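Putative DNA binding protein (Bacteroides thetaiotaomicron VPI-5482, PDB 3HTN) is a metal-binding protein of the plants and prokaryotes conserved (PCC) domain family that may bind DNA. Local coordinates at the interface of chains A and B. Sequence-based numbering; all coordinates share one arbitrary frame. Chains: chain A/B, Putative DNA binding protein.

Contact 1: the interface of chains A and B. Residues chain A 79, 99-100, 107; chain B 98-99, 109-110.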
loop_
_atom_site.group_PDB
_atom_site.type_symbol
_atom_site.label_atom_id
_atom_site.label_comp_id
_atom_site.label_asym_id
_atom_site.label_seq_id
_atom_site.Cartn_x
_atom_site.Cartn_y
_atom_site.Cartn_z
ATOM N N SER A 79 5.762 -7.405 1.411
ATOM C CA SER A 79 4.301 -7.400 1.274
ATOM C C SER A 79 3.822 -6.077 0.713
ATOM O O SER A 79 2.812 -6.045 -0.001
ATOM C CB SER A 79 3.600 -7.731 2.573
ATOM O OG SER A 79 3.862 -6.758 3.572
ATOM N N THR A 99 7.046 -2.889 4.180
ATOM C CA THR A 99 6.539 -3.897 5.051
ATOM C C THR A 99 6.998 -5.207 4.470
ATOM O O THR A 99 6.818 -5.453 3.251
ATOM C CB THR A 99 5.019 -3.887 5.161
ATOM O OG1 THR A 99 4.569 -2.541 5.382
ATOM C CG2 THR A 99 4.551 -4.838 6.256
ATOM N N VAL A 100 7.624 -6.017 5.302
ATOM C CA VAL A 100 8.110 -7.320 4.898
ATOM C C VAL A 100 7.605 -8.432 5.816
ATOM O O VAL A 100 7.290 -8.186 6.967
ATOM C CB VAL A 100 9.654 -7.380 4.825
ATOM C CG1 VAL A 100 10.183 -6.299 3.861
ATOM C CG2 VAL A 100 10.273 -7.264 6.226
ATOM N N ALA A 107 5.698 -9.762 10.561
ATOM C CA ALA A 107 5.979 -8.621 9.750
ATOM C C ALA A 107 6.929 -7.637 10.412
ATOM O O ALA A 107 6.810 -7.383 11.613
ATOM C CB ALA A 107 4.679 -7.910 9.365
ATOM N N ILE B 98 0.090 -9.490 0.896
ATOM C CA ILE B 98 -0.848 -9.005 1.878
ATOM C C ILE B 98 -0.174 -8.745 3.199
ATOM O O ILE B 98 0.813 -9.407 3.551
ATOM C CB ILE B 98 -2.006 -10.027 2.040
ATOM C CG1 ILE B 98 -3.238 -9.390 2.692
ATOM C CG2 ILE B 98 -1.534 -11.289 2.737
ATOM C CD1 ILE B 98 -4.497 -10.264 2.663
ATOM N N THR B 99 -0.728 -7.787 3.924
ATOM C CA THR B 99 -0.364 -7.504 5.306
ATOM C C THR B 99 -1.675 -7.493 6.091
ATOM O O THR B 99 -2.636 -6.864 5.680
ATOM C CB THR B 99 0.314 -6.140 5.461
ATOM O OG1 THR B 99 1.366 -6.014 4.495
ATOM C CG2 THR B 99 0.848 -5.911 6.889
ATOM N N ALA B 109 2.541 -10.908 7.339
ATOM C CA ALA B 109 2.739 -10.458 5.970
ATOM C C ALA B 109 3.333 -11.542 5.118
ATOM O O ALA B 109 4.149 -12.355 5.582
ATOM C CB ALA B 109 3.655 -9.219 5.926
ATOM N N GLY B 110 2.966 -11.540 3.855
ATOM C CA GLY B 110 3.557 -12.459 2.922
ATOM C C GLY B 110 2.862 -12.568 1.607
ATOM O O GLY B 110 2.054 -11.731 1.243
HETATM O O HOH W 1 0.620 -5.911 1.658
#
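A:Ser79 and B:Thr99 meet hydroxyl to hydroxyl, and two first torsions make it possible: OG of A:Ser79 sits between its own backbone N and carbonyl carbon (chi1 63°), while B:Thr99 places OG1 beside its backbone N (chi1 -50°) and swings CG2 anti to it. The two oxygens, A:Ser79 OG and B:Thr99 OG1, form a hydrogen bond of 2.8 Å whose direction is not settled, since either hydroxyl can donate. A water doubles the link, touching the backbone A:Ser79 O at 2.8 Å and B:Thr99 OG1 at 2.9 Å. Serine suits its place because the short side chain lets its oxygen bond while CB packs beside B:Ala109, CB to CB at 3.7 Å. Alanine on the partner strand is just as apt: its methyl also meets A:Ala107, again CB to CB, at 3.8 Å, and a methyl suits a spot so close to both. A:Thr99 and B:Thr99 reach toward each other tip to tip, with A:Thr99 CG2 3.9 Å from B:Thr99 CG2. Threonine thus serves both needs, a hydroxyl for the serine and a methyl for its counterpart. The patch sets the A:Ser79 loop and strand 91-101 of chain A against strands 91-101 and 107-112 of chain B. Strand 91-101 also carries the nickel-binding A:His95 and A:His97, so this interface, if it is the biological one, may steady the metal-bearing region.

Contact 2: the interface of chains A and B. Residues chain A 75, 77, 118; chain B 60, 62.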
loop_
_atom_site.group_PDB
_atom_site.type_symbol
_atom_site.label_atom_id
_atom_site.label_comp_id
_atom_site.label_asym_id
_atom_site.label_seq_id
_atom_site.Cartn_x
_atom_site.Cartn_y
_atom_site.Cartn_z
ATOM N N GLN A 75 15.807 -14.408 4.223
ATOM C CA GLN A 75 14.858 -14.336 3.136
ATOM C C GLN A 75 13.586 -13.660 3.654
ATOM O O GLN A 75 13.096 -13.982 4.746
ATOM C CB GLN A 75 14.542 -15.720 2.574
ATOM C CG GLN A 75 13.691 -15.703 1.357
ATOM C CD GLN A 75 14.363 -15.075 0.145
ATOM O OE1 GLN A 75 15.589 -14.957 0.096
ATOM N NE2 GLN A 75 13.579 -14.738 -0.868
ATOM N N GLU A 77 9.717 -11.657 2.246
ATOM C CA GLU A 77 8.788 -11.221 1.211
ATOM C C GLU A 77 8.447 -9.766 1.431
ATOM O O GLU A 77 8.157 -9.385 2.574
ATOM C CB GLU A 77 7.509 -12.030 1.295
ATOM C CG GLU A 77 7.674 -13.492 0.798
ATOM C CD GLU A 77 7.990 -13.647 -0.701
ATOM O OE1 GLU A 77 7.944 -12.657 -1.484
ATOM O OE2 GLU A 77 8.320 -14.791 -1.113
ATOM N N ASN A 118 16.050 -11.052 -4.012
ATOM C CA ASN A 118 16.330 -12.481 -4.109
ATOM C C ASN A 118 15.022 -13.165 -4.497
ATOM O O ASN A 118 14.302 -13.727 -3.664
ATOM C CB ASN A 118 16.913 -13.026 -2.808
ATOM C CG ASN A 118 17.548 -14.372 -3.013
ATOM O OD1 ASN A 118 18.175 -14.600 -4.049
ATOM N ND2 ASN A 118 17.368 -15.282 -2.064
ATOM N N PHE B 60 8.309 -18.856 0.149
ATOM C CA PHE B 60 9.144 -19.514 -0.843
ATOM C C PHE B 60 10.575 -19.430 -0.410
ATOM O O PHE B 60 11.095 -18.321 -0.175
ATOM C CB PHE B 60 8.994 -18.809 -2.181
ATOM C CG PHE B 60 9.726 -19.473 -3.313
ATOM C CD1 PHE B 60 9.251 -20.654 -3.862
ATOM C CD2 PHE B 60 10.874 -18.908 -3.836
ATOM C CE1 PHE B 60 9.919 -21.257 -4.919
ATOM C CE2 PHE B 60 11.538 -19.503 -4.896
ATOM C CZ PHE B 60 11.057 -20.678 -5.432
ATOM N N PRO B 62 14.171 -19.920 -1.639
ATOM C CA PRO B 62 14.920 -20.028 -2.889
ATOM C C PRO B 62 15.960 -21.163 -2.925
ATOM O O PRO B 62 16.393 -21.523 -4.011
ATOM C CB PRO B 62 15.629 -18.674 -2.996
ATOM C CG PRO B 62 14.910 -17.790 -2.059
ATOM C CD PRO B 62 14.444 -18.644 -0.962
HETATM O O HOH W 2 10.796 -15.576 -0.832
#
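B:Pro62 presses its ring against the side-chain amide of A:Gln75, the two groups coming from opposite directions. This is the tight part: B:Pro62 CG lies over the amide face, 3.5 Å from A:Gln75 CD, and stands equally near A:Asn118 ND2, also at 3.5 Å. The glutamine reaches this place with CG anti to its backbone N (chi1 -174°) and a bend at chi2. Two nearly straight bonds (165° at H) fix its amide: A:Asn118 ND2, tilted 28° from the glutamine carbonyl plane, donates to A:Gln75 OE1 at 2.8 Å, and A:Gln75 NE2, in the carbonyl plane, to the backbone A:Asn118 O at 3.1 Å. A leucine in place of A:Gln75 would probably leave both asparagine groups without these mates and B:Pro62 without its flat platform. Rigid, compact, apolar proline can lie flush on a flat amide. Toward A:Glu77 the contact is looser and watery. One water takes A:Gln75 NE2 at 2.9 Å, A:Glu77 OE2 at 2.6 Å and the backbone B:Phe60 O at 2.8 Å, bridging the chains. In the fold, A:Gln75 precedes the short strand 76-78, A:Asn118 lies in the turn between strands 107-117 and 120-127, and B:Phe60 and B:Pro62 lie in a loop of chain B.

Contact 3: the interface of chains A and B. Residues chain A 10-12, 19, 21, 122; chain B 145, 147.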
loop_
_atom_site.group_PDB
_atom_site.type_symbol
_atom_site.label_atom_id
_atom_site.label_comp_id
_atom_site.label_asym_id
_atom_site.label_seq_id
_atom_site.Cartn_x
_atom_site.Cartn_y
_atom_site.Cartn_z
ATOM N N SER A 10 14.360 -4.013 -16.063
ATOM C CA SER A 10 13.651 -3.941 -17.339
ATOM C C SER A 10 12.306 -3.306 -17.004
ATOM O O SER A 10 11.815 -3.430 -15.873
ATOM C CB SER A 10 13.486 -5.316 -17.983
ATOM O OG SER A 10 12.730 -6.195 -17.174
ATOM N N TYR A 11 11.697 -2.639 -17.977
ATOM C CA TYR A 11 10.468 -1.906 -17.736
ATOM C C TYR A 11 9.535 -1.870 -18.938
ATOM O O TYR A 11 9.944 -2.166 -20.056
ATOM C CB TYR A 11 10.786 -0.477 -17.291
ATOM C CG TYR A 11 11.416 0.326 -18.378
ATOM C CD1 TYR A 11 12.790 0.308 -18.558
ATOM C CD2 TYR A 11 10.645 1.106 -19.228
ATOM C CE1 TYR A 11 13.385 1.026 -19.564
ATOM C CE2 TYR A 11 11.232 1.833 -20.249
ATOM C CZ TYR A 11 12.607 1.783 -20.404
ATOM O OH TYR A 11 13.211 2.506 -21.396
ATOM N N LYS A 12 8.283 -1.500 -18.671
ATOM C CA LYS A 12 7.287 -1.262 -19.698
ATOM C C LYS A 12 6.548 0.027 -19.387
ATOM O O LYS A 12 6.001 0.180 -18.315
ATOM C CB LYS A 12 6.293 -2.422 -19.779
ATOM C CG LYS A 12 5.238 -2.279 -20.857
ATOM C CD LYS A 12 4.339 -3.502 -20.848
ATOM C CE LYS A 12 3.271 -3.393 -21.912
ATOM N NZ LYS A 12 3.861 -3.292 -23.280
ATOM N N ILE A 19 5.933 -0.047 -15.440
ATOM C CA ILE A 19 6.026 -1.282 -14.695
ATOM C C ILE A 19 7.503 -1.616 -14.720
ATOM O O ILE A 19 8.063 -1.826 -15.802
ATOM C CB ILE A 19 5.197 -2.426 -15.328
ATOM C CG1 ILE A 19 3.744 -1.982 -15.532
ATOM C CG2 ILE A 19 5.280 -3.669 -14.500
ATOM C CD1 ILE A 19 3.115 -1.231 -14.397
ATOM N N SER A 21 10.570 -4.082 -13.489
ATOM C CA SER A 21 11.003 -5.375 -13.010
ATOM C C SER A 21 12.484 -5.295 -12.709
ATOM O O SER A 21 13.304 -5.224 -13.612
ATOM C CB SER A 21 10.682 -6.448 -14.037
ATOM O OG SER A 21 11.056 -7.704 -13.541
ATOM N N GLU A 122 8.741 -6.305 -8.479
ATOM C CA GLU A 122 7.684 -5.860 -9.403
ATOM C C GLU A 122 7.096 -4.579 -8.878
ATOM O O GLU A 122 6.396 -4.593 -7.880
ATOM C CB GLU A 122 6.633 -6.961 -9.492
ATOM C CG GLU A 122 7.213 -8.259 -10.058
ATOM C CD GLU A 122 6.276 -9.444 -10.020
ATOM O OE1 GLU A 122 5.065 -9.255 -9.779
ATOM O OE2 GLU A 122 6.774 -10.566 -10.271
ATOM N N TYR B 145 8.260 -11.421 -14.931
ATOM C CA TYR B 145 7.801 -10.545 -16.008
ATOM C C TYR B 145 8.724 -10.643 -17.238
ATOM O O TYR B 145 9.945 -10.678 -17.095
ATOM C CB TYR B 145 7.816 -9.100 -15.567
ATOM C CG TYR B 145 6.633 -8.543 -14.788
ATOM C CD1 TYR B 145 5.335 -8.827 -15.134
ATOM C CD2 TYR B 145 6.831 -7.591 -13.796
ATOM C CE1 TYR B 145 4.256 -8.242 -14.461
ATOM C CE2 TYR B 145 5.772 -6.984 -13.147
ATOM C CZ TYR B 145 4.490 -7.310 -13.473
ATOM O OH TYR B 145 3.415 -6.707 -12.878
ATOM N N PHE B 147 8.711 -8.590 -20.641
ATOM C CA PHE B 147 8.078 -7.522 -21.398
ATOM C C PHE B 147 8.299 -7.625 -22.903
ATOM O O PHE B 147 7.598 -6.954 -23.653
ATOM C CB PHE B 147 8.559 -6.147 -20.907
ATOM C CG PHE B 147 8.277 -5.882 -19.449
ATOM C CD1 PHE B 147 6.997 -6.039 -18.917
ATOM C CD2 PHE B 147 9.288 -5.467 -18.605
ATOM C CE1 PHE B 147 6.744 -5.793 -17.590
ATOM C CE2 PHE B 147 9.040 -5.228 -17.275
ATOM C CZ PHE B 147 7.770 -5.393 -16.764
HETATM O O HOH W 3 8.746 -10.600 -12.243
HETATM O O HOH W 4 11.629 -9.114 -15.829
HETATM O O HOH W 5 11.335 -8.218 -19.148
#
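B:Phe147, near the C-terminal end of this PCC-family chain, lays its ring against strands 9-14 and 17-22 of chain A. CB of A:Lys12 stands above one face, toward the rim, with B:Phe147 CD1 3.8 Å away. The far rim meets main chain, B:Phe147 CE2 lying 3.6 Å from both A:Tyr11 CA and A:Ser10 O, and touches A:Ser21 CB. A large, flat, apolar ring fits this surface of main chain, serine and the aliphatic parts of A:Lys12 and A:Ile19. A:Ile19 meets both aromatics at about a right angle; with CG1 beside the backbone N (chi1 -54°), CG2 is anti to it and lies 3.6 Å from B:Tyr145 CE2, packing also on B:Phe147 CZ. Glutamate suits A:Glu122 by offering the tyrosine ring a methylene, CG 3.6 Å from B:Tyr145 CE2, while its carboxylate, 41° from the ring plane, reaches water. Behind these, B:Phe147 CE1 lies above one face of B:Tyr145, offset toward the rim, and may steady it. Farther out, waters bridge chain A to the backbone of chain B. One joins A:Glu122 OE2 to B:Tyr145 N; another lies 2.7 Å from A:Ser21 OG and 2.6 Å from the carbonyl B:Tyr145 O. A third links B:Phe147 N to A:Ser10 OG, a short polar group able to bond water.

The contacts run along one A-B interface, the centres of their C-alpha atoms lying about 13 Å apart for contacts 1 and 2, 19 Å for contacts 2 and 3, and 22 Å for contacts 1 and 3. Contact 2 is tied to contact 1 through A:Glu77 and A:Ser79, two positions apart, and strand 107-117, which carries A:Ala107, leads into the turn of A:Asn118. From that turn strand 120-127 continues to A:Glu122 of contact 3. The interface is not an exact two-fold, consistent with unlike faces meeting in the deposited three-chain assembly, though the structure alone does not show this to be the biological form.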